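Local atomic coordinates of putative secreted glycosylhydrolase (Parabacteroides distasonis ATCC 8503, PDB entry 3IMM), a protein that probably acts as a secreted glycoside hydrolase of the 3-keto-disaccharide hydrolase family. Residues Glu23-Val35 and Leu182-Ile196. Sequence-based numbering, arbitrary orientation. Where two conformers were deposited one is given.
Sequences EVWSETDGVLGAV and LQGKHGDSLIWFRNI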
loop_
_atom_site.group_PDB
_atom_site.type_symbol
_atom_site.label_atom_id
_atom_site.label_comp_id
_atom_site.label_asym_id
_atom_site.label_seq_id
_atom_site.Cartn_x
_atom_site.Cartn_y
_atom_site.Cartn_z
ATOM N N GLU A 23 -9.819 -9.825 16.461
ATOM C CA GLU A 23 -9.972 -11.170 15.913
ATOM C C GLU A 23 -9.476 -11.261 14.469
ATOM O O GLU A 23 -9.430 -12.352 13.896
ATOM C CB GLU A 23 -11.452 -11.645 16.023
ATOM C CG GLU A 23 -12.012 -11.571 17.440
ATOM C CD GLU A 23 -11.159 -12.357 18.465
ATOM O OE1 GLU A 23 -11.118 -13.613 18.315
ATOM O OE2 GLU A 23 -10.557 -11.735 19.428
ATOM N N VAL A 24 -9.147 -10.121 13.861
ATOM C CA VAL A 24 -8.623 -10.118 12.520
ATOM C C VAL A 24 -7.110 -9.858 12.598
ATOM O O VAL A 24 -6.313 -10.602 12.036
ATOM C CB VAL A 24 -9.348 -9.080 11.656
ATOM C CG1 VAL A 24 -8.822 -9.048 10.164
ATOM C CG2 VAL A 24 -10.849 -9.353 11.695
ATOM N N TRP A 25 -6.730 -8.809 13.311
ATOM C CA TRP A 25 -5.361 -8.312 13.253
ATOM C C TRP A 25 -4.680 -8.527 14.552
ATOM O O TRP A 25 -5.239 -8.207 15.593
ATOM C CB TRP A 25 -5.348 -6.826 12.954
ATOM C CG TRP A 25 -5.614 -6.526 11.512
ATOM C CD1 TRP A 25 -6.803 -6.223 10.963
ATOM C CD2 TRP A 25 -4.655 -6.526 10.452
ATOM N NE1 TRP A 25 -6.657 -6.026 9.614
ATOM C CE2 TRP A 25 -5.346 -6.226 9.273
ATOM C CE3 TRP A 25 -3.276 -6.746 10.387
ATOM C CZ2 TRP A 25 -4.696 -6.101 8.035
ATOM C CZ3 TRP A 25 -2.640 -6.656 9.160
ATOM C CH2 TRP A 25 -3.352 -6.313 8.002
ATOM N N SER A 26 -3.458 -9.037 14.488
ATOM C CA SER A 26 -2.659 -9.265 15.704
ATOM C C SER A 26 -1.158 -9.289 15.400
ATOM O O SER A 26 -0.702 -9.593 14.287
ATOM C CB SER A 26 -3.091 -10.564 16.385
ATOM O OG SER A 26 -2.655 -11.673 15.649
ATOM N N GLU A 27 -0.392 -8.915 16.394
ATOM C CA GLU A 27 1.047 -9.057 16.370
ATOM C C GLU A 27 1.533 -10.364 17.041
ATOM O O GLU A 27 1.201 -10.634 18.216
ATOM C CB GLU A 27 1.683 -7.873 17.105
ATOM C CG GLU A 27 1.367 -6.519 16.506
ATOM C CD GLU A 27 1.937 -5.385 17.333
ATOM O OE1 GLU A 27 1.663 -5.309 18.583
ATOM O OE2 GLU A 27 2.660 -4.576 16.729
ATOM N N THR A 28 2.353 -11.133 16.312
ATOM C CA THR A 28 2.942 -12.387 16.804
ATOM C C THR A 28 4.446 -12.239 16.667
ATOM O O THR A 28 4.956 -12.013 15.559
ATOM C CB THR A 28 2.473 -13.609 15.978
ATOM O OG1 THR A 28 1.057 -13.769 16.118
ATOM C CG2 THR A 28 3.202 -14.933 16.402
ATOM N N ASP A 29 5.158 -12.290 17.793
ATOM C CA ASP A 29 6.611 -12.171 17.779
ATOM C C ASP A 29 7.085 -10.901 17.060
ATOM O O ASP A 29 8.115 -10.899 16.369
ATOM C CB ASP A 29 7.211 -13.399 17.095
ATOM C CG ASP A 29 6.947 -14.700 17.839
ATOM O OD1 ASP A 29 6.637 -14.719 19.071
ATOM O OD2 ASP A 29 7.072 -15.727 17.154
ATOM N N GLY A 30 6.341 -9.814 17.237
ATOM C CA GLY A 30 6.712 -8.533 16.654
ATOM C C GLY A 30 6.306 -8.342 15.194
ATOM O O GLY A 30 6.700 -7.368 14.561
ATOM N N VAL A 31 5.521 -9.271 14.665
ATOM C CA VAL A 31 5.187 -9.313 13.228
ATOM C C VAL A 31 3.658 -9.256 13.137
ATOM O O VAL A 31 2.979 -10.039 13.792
ATOM C CB VAL A 31 5.769 -10.568 12.580
ATOM C CG1 VAL A 31 5.321 -10.728 11.078
ATOM C CG2 VAL A 31 7.289 -10.552 12.720
ATOM N N LEU A 32 3.151 -8.262 12.398
ATOM C CA LEU A 32 1.742 -8.002 12.257
ATOM C C LEU A 32 1.164 -8.849 11.124
ATOM O O LEU A 32 1.735 -8.925 10.053
ATOM C CB LEU A 32 1.519 -6.502 11.976
ATOM C CG LEU A 32 0.067 -5.988 11.825
ATOM C CD1 LEU A 32 -0.742 -6.111 13.140
ATOM C CD2 LEU A 32 0.037 -4.549 11.310
ATOM N N GLY A 33 0.021 -9.473 11.357
ATOM C CA GLY A 33 -0.691 -10.172 10.278
ATOM C C GLY A 33 -2.169 -10.234 10.568
ATOM O O GLY A 33 -2.603 -9.904 11.675
ATOM N N ALA A 34 -2.913 -10.704 9.580
ATOM C CA ALA A 34 -4.360 -10.717 9.581
ATOM C C ALA A 34 -4.823 -12.133 9.244
ATOM O O ALA A 34 -4.209 -12.820 8.434
ATOM C CB ALA A 34 -4.888 -9.738 8.528
ATOM N N VAL A 35 -5.904 -12.562 9.876
ATOM C CA VAL A 35 -6.487 -13.846 9.584
ATOM C C VAL A 35 -7.829 -13.707 8.873
ATOM O O VAL A 35 -8.429 -14.706 8.474
ATOM C CB VAL A 35 -6.674 -14.674 10.848
ATOM C CG1 VAL A 35 -5.303 -14.977 11.499
ATOM C CG2 VAL A 35 -7.677 -14.004 11.843
ATOM N N LEU A 182 -3.583 -1.031 6.214
ATOM C CA LEU A 182 -3.142 -2.250 5.557
ATOM C C LEU A 182 -4.361 -3.120 5.326
ATOM O O LEU A 182 -5.319 -3.113 6.105
ATOM C CB LEU A 182 -2.132 -3.002 6.416
ATOM C CG LEU A 182 -0.866 -2.256 6.809
ATOM C CD1 LEU A 182 -0.072 -3.052 7.853
ATOM C CD2 LEU A 182 -0.030 -1.953 5.526
ATOM N N GLN A 183 -4.322 -3.849 4.226
ATOM C CA GLN A 183 -5.416 -4.724 3.856
ATOM C C GLN A 183 -5.242 -6.107 4.451
ATOM O O GLN A 183 -4.122 -6.565 4.675
ATOM C CB GLN A 183 -5.529 -4.785 2.348
ATOM C CG GLN A 183 -5.860 -3.437 1.760
ATOM C CD GLN A 183 -5.640 -3.412 0.293
ATOM O OE1 GLN A 183 -6.327 -4.113 -0.449
ATOM N NE2 GLN A 183 -4.677 -2.610 -0.151
ATOM N N GLY A 184 -6.398 -6.745 4.682
ATOM C CA GLY A 184 -6.501 -8.030 5.353
ATOM C C GLY A 184 -6.293 -9.185 4.404
ATOM O O GLY A 184 -5.931 -8.994 3.267
ATOM N N LYS A 185 -6.516 -10.390 4.904
ATOM C CA LYS A 185 -6.358 -11.624 4.145
ATOM C C LYS A 185 -7.604 -11.979 3.362
ATOM O O LYS A 185 -8.672 -12.134 3.940
ATOM C CB LYS A 185 -6.018 -12.728 5.142
ATOM C CG LYS A 185 -5.961 -14.144 4.613
ATOM C CD LYS A 185 -5.611 -15.107 5.783
ATOM C CE LYS A 185 -5.689 -16.603 5.424
ATOM N NZ LYS A 185 -7.005 -17.024 4.895
ATOM N N HIS A 186 -7.464 -12.135 2.043
ATOM C CA HIS A 186 -8.611 -12.417 1.199
ATOM C C HIS A 186 -8.652 -13.870 0.665
ATOM O O HIS A 186 -9.697 -14.321 0.156
ATOM C CB HIS A 186 -8.687 -11.396 0.056
ATOM C CG HIS A 186 -7.693 -11.646 -1.032
ATOM N ND1 HIS A 186 -6.493 -10.969 -1.105
ATOM C CD2 HIS A 186 -7.717 -12.494 -2.091
ATOM C CE1 HIS A 186 -5.823 -11.383 -2.166
ATOM N NE2 HIS A 186 -6.537 -12.318 -2.772
ATOM N N GLY A 187 -7.535 -14.582 0.753
ATOM C CA GLY A 187 -7.453 -15.963 0.300
ATOM C C GLY A 187 -6.321 -16.687 0.991
ATOM O O GLY A 187 -5.969 -16.374 2.125
ATOM N N ASP A 188 -5.703 -17.624 0.296
ATOM C CA ASP A 188 -4.738 -18.519 0.917
ATOM C C ASP A 188 -3.328 -17.968 1.049
ATOM O O ASP A 188 -2.558 -18.527 1.787
ATOM C CB ASP A 188 -4.665 -19.839 0.137
ATOM C CG ASP A 188 -5.836 -20.769 0.434
ATOM O OD1 ASP A 188 -6.530 -20.616 1.472
ATOM O OD2 ASP A 188 -6.026 -21.663 -0.396
ATOM N N SER A 189 -2.982 -16.912 0.299
ATOM C CA SER A 189 -1.642 -16.314 0.382
ATOM C C SER A 189 -1.591 -15.360 1.570
ATOM O O SER A 189 -2.434 -14.456 1.700
ATOM C CB SER A 189 -1.300 -15.575 -0.903
ATOM O OG SER A 189 -1.311 -16.469 -1.999
ATOM N N LEU A 190 -0.629 -15.581 2.457
ATOM C CA LEU A 190 -0.473 -14.708 3.601
ATOM C C LEU A 190 0.468 -13.560 3.248
ATOM O O LEU A 190 1.119 -13.545 2.201
ATOM C CB LEU A 190 0.045 -15.479 4.802
ATOM C CG LEU A 190 -0.638 -16.813 5.160
ATOM C CD1 LEU A 190 -0.070 -17.321 6.518
ATOM C CD2 LEU A 190 -2.144 -16.679 5.238
ATOM N N ILE A 191 0.477 -12.576 4.131
ATOM C CA ILE A 191 1.413 -11.476 4.100
ATOM C C ILE A 191 1.728 -11.125 5.562
ATOM O O ILE A 191 0.874 -11.262 6.430
ATOM C CB ILE A 191 0.857 -10.266 3.269
ATOM C CG1 ILE A 191 1.980 -9.223 3.108
ATOM C CG2 ILE A 191 -0.361 -9.690 3.926
ATOM C CD1 ILE A 191 1.781 -8.111 2.041
ATOM N N TRP A 192 2.985 -10.777 5.843
ATOM C CA TRP A 192 3.446 -10.401 7.161
ATOM C C TRP A 192 4.079 -9.030 7.122
ATOM O O TRP A 192 4.855 -8.729 6.204
ATOM C CB TRP A 192 4.501 -11.404 7.641
ATOM C CG TRP A 192 3.992 -12.823 7.812
ATOM C CD1 TRP A 192 3.500 -13.361 8.946
ATOM C CD2 TRP A 192 3.950 -13.868 6.828
ATOM N NE1 TRP A 192 3.165 -14.683 8.756
ATOM C CE2 TRP A 192 3.432 -15.017 7.459
ATOM C CE3 TRP A 192 4.299 -13.944 5.476
ATOM C CZ2 TRP A 192 3.244 -16.229 6.787
ATOM C CZ3 TRP A 192 4.127 -15.148 4.816
ATOM C CH2 TRP A 192 3.597 -16.275 5.475
ATOM N N PHE A 193 3.788 -8.215 8.146
ATOM C CA PHE A 193 4.396 -6.909 8.268
ATOM C C PHE A 193 5.190 -6.719 9.560
ATOM O O PHE A 193 4.902 -7.341 10.615
ATOM C CB PHE A 193 3.353 -5.808 8.217
ATOM C CG PHE A 193 2.389 -5.901 7.063
ATOM C CD1 PHE A 193 2.649 -5.281 5.867
ATOM C CD2 PHE A 193 1.174 -6.589 7.234
ATOM C CE1 PHE A 193 1.739 -5.341 4.853
ATOM C CE2 PHE A 193 0.256 -6.657 6.220
ATOM C CZ PHE A 193 0.540 -6.037 5.016
ATOM N N ARG A 194 6.179 -5.835 9.498
ATOM C CA ARG A 194 6.905 -5.447 10.695
ATOM C C ARG A 194 7.632 -4.140 10.548
ATOM O O ARG A 194 7.765 -3.601 9.451
ATOM C CB ARG A 194 7.874 -6.514 11.183
ATOM C CG ARG A 194 9.002 -6.663 10.334
ATOM C CD ARG A 194 10.102 -7.561 10.921
ATOM N NE ARG A 194 11.142 -7.408 9.922
ATOM C CZ ARG A 194 12.051 -8.287 9.558
ATOM N NH1 ARG A 194 12.150 -9.443 10.153
ATOM N NH2 ARG A 194 12.894 -7.955 8.573
ATOM N N ASN A 195 8.059 -3.605 11.683
ATOM C CA ASN A 195 8.725 -2.316 11.711
ATOM C C ASN A 195 7.952 -1.250 10.913
ATOM O O ASN A 195 8.539 -0.516 10.161
ATOM C CB ASN A 195 10.164 -2.453 11.167
ATOM C CG ASN A 195 11.046 -3.239 12.086
ATOM O OD1 ASN A 195 11.077 -2.964 13.280
ATOM N ND2 ASN A 195 11.794 -4.190 11.540
ATOM N N ILE A 196 6.644 -1.154 11.127
ATOM C CA ILE A 196 5.813 -0.158 10.458
ATOM C C ILE A 196 5.909 1.136 11.251
ATOM O O ILE A 196 5.464 1.223 12.417
ATOM C CB ILE A 196 4.385 -0.593 10.331
ATOM C CG1 ILE A 196 4.292 -2.033 9.849
ATOM C CG2 ILE A 196 3.614 0.314 9.379
ATOM C CD1 ILE A 196 2.986 -2.675 10.205
HETATM O O HOH W 1 7.205 -4.790 14.219
HETATM O O HOH W 2 -2.042 -12.745 5.724
HETATM O O HOH W 3 -1.707 -10.313 6.959
#
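Leu-32 and Phe-193 form an antiparallel hydrogen-bonded pair, Leu-32 N donating to Phe-193 O at 2.7 Å and Phe-193 N to Leu-32 O at 2.9 Å, the second nearly straight. This is a single bridge, for strands 31-34 and 191-196 run at 145° to each other and diverge beyond it. Past each end of the bridge a water joins them: one links Gly-30 O to Asn-195 N, another Ala-34 N to Ile-191 O. Leu-32, its CG anti to the backbone N (chi1 -178°), brings CD2 against both Leu-182 CD1, 3.8 Å away, and Ile-196 CD1; branched aliphatic chains suit this buried junction. Leu-182 CD1 also sits over the centre of the Phe-193 ring, whose CE2 lies 4.0 Å from Trp-25 CH2. The broad Trp-25 indole reaches across to the 182-184 backbone, bringing CH2 to 3.4 Å from Gln-183 O, while small Ala-34 fits its CB over one ring face. On the other side of the strand, β-branched Val-31, suited to an extended strand, makes an apolar contact from CG1 to Trp-192 CB at 3.6 Å. Asp-29 and Gly-30, both at positive phi, which glycine accommodates readily, are central in the hairpin's type I' turn. The hairpin thus joins strand 191-196 to Leu-182 of the other antiparallel sheet in a probable concanavalin-like β-sandwich.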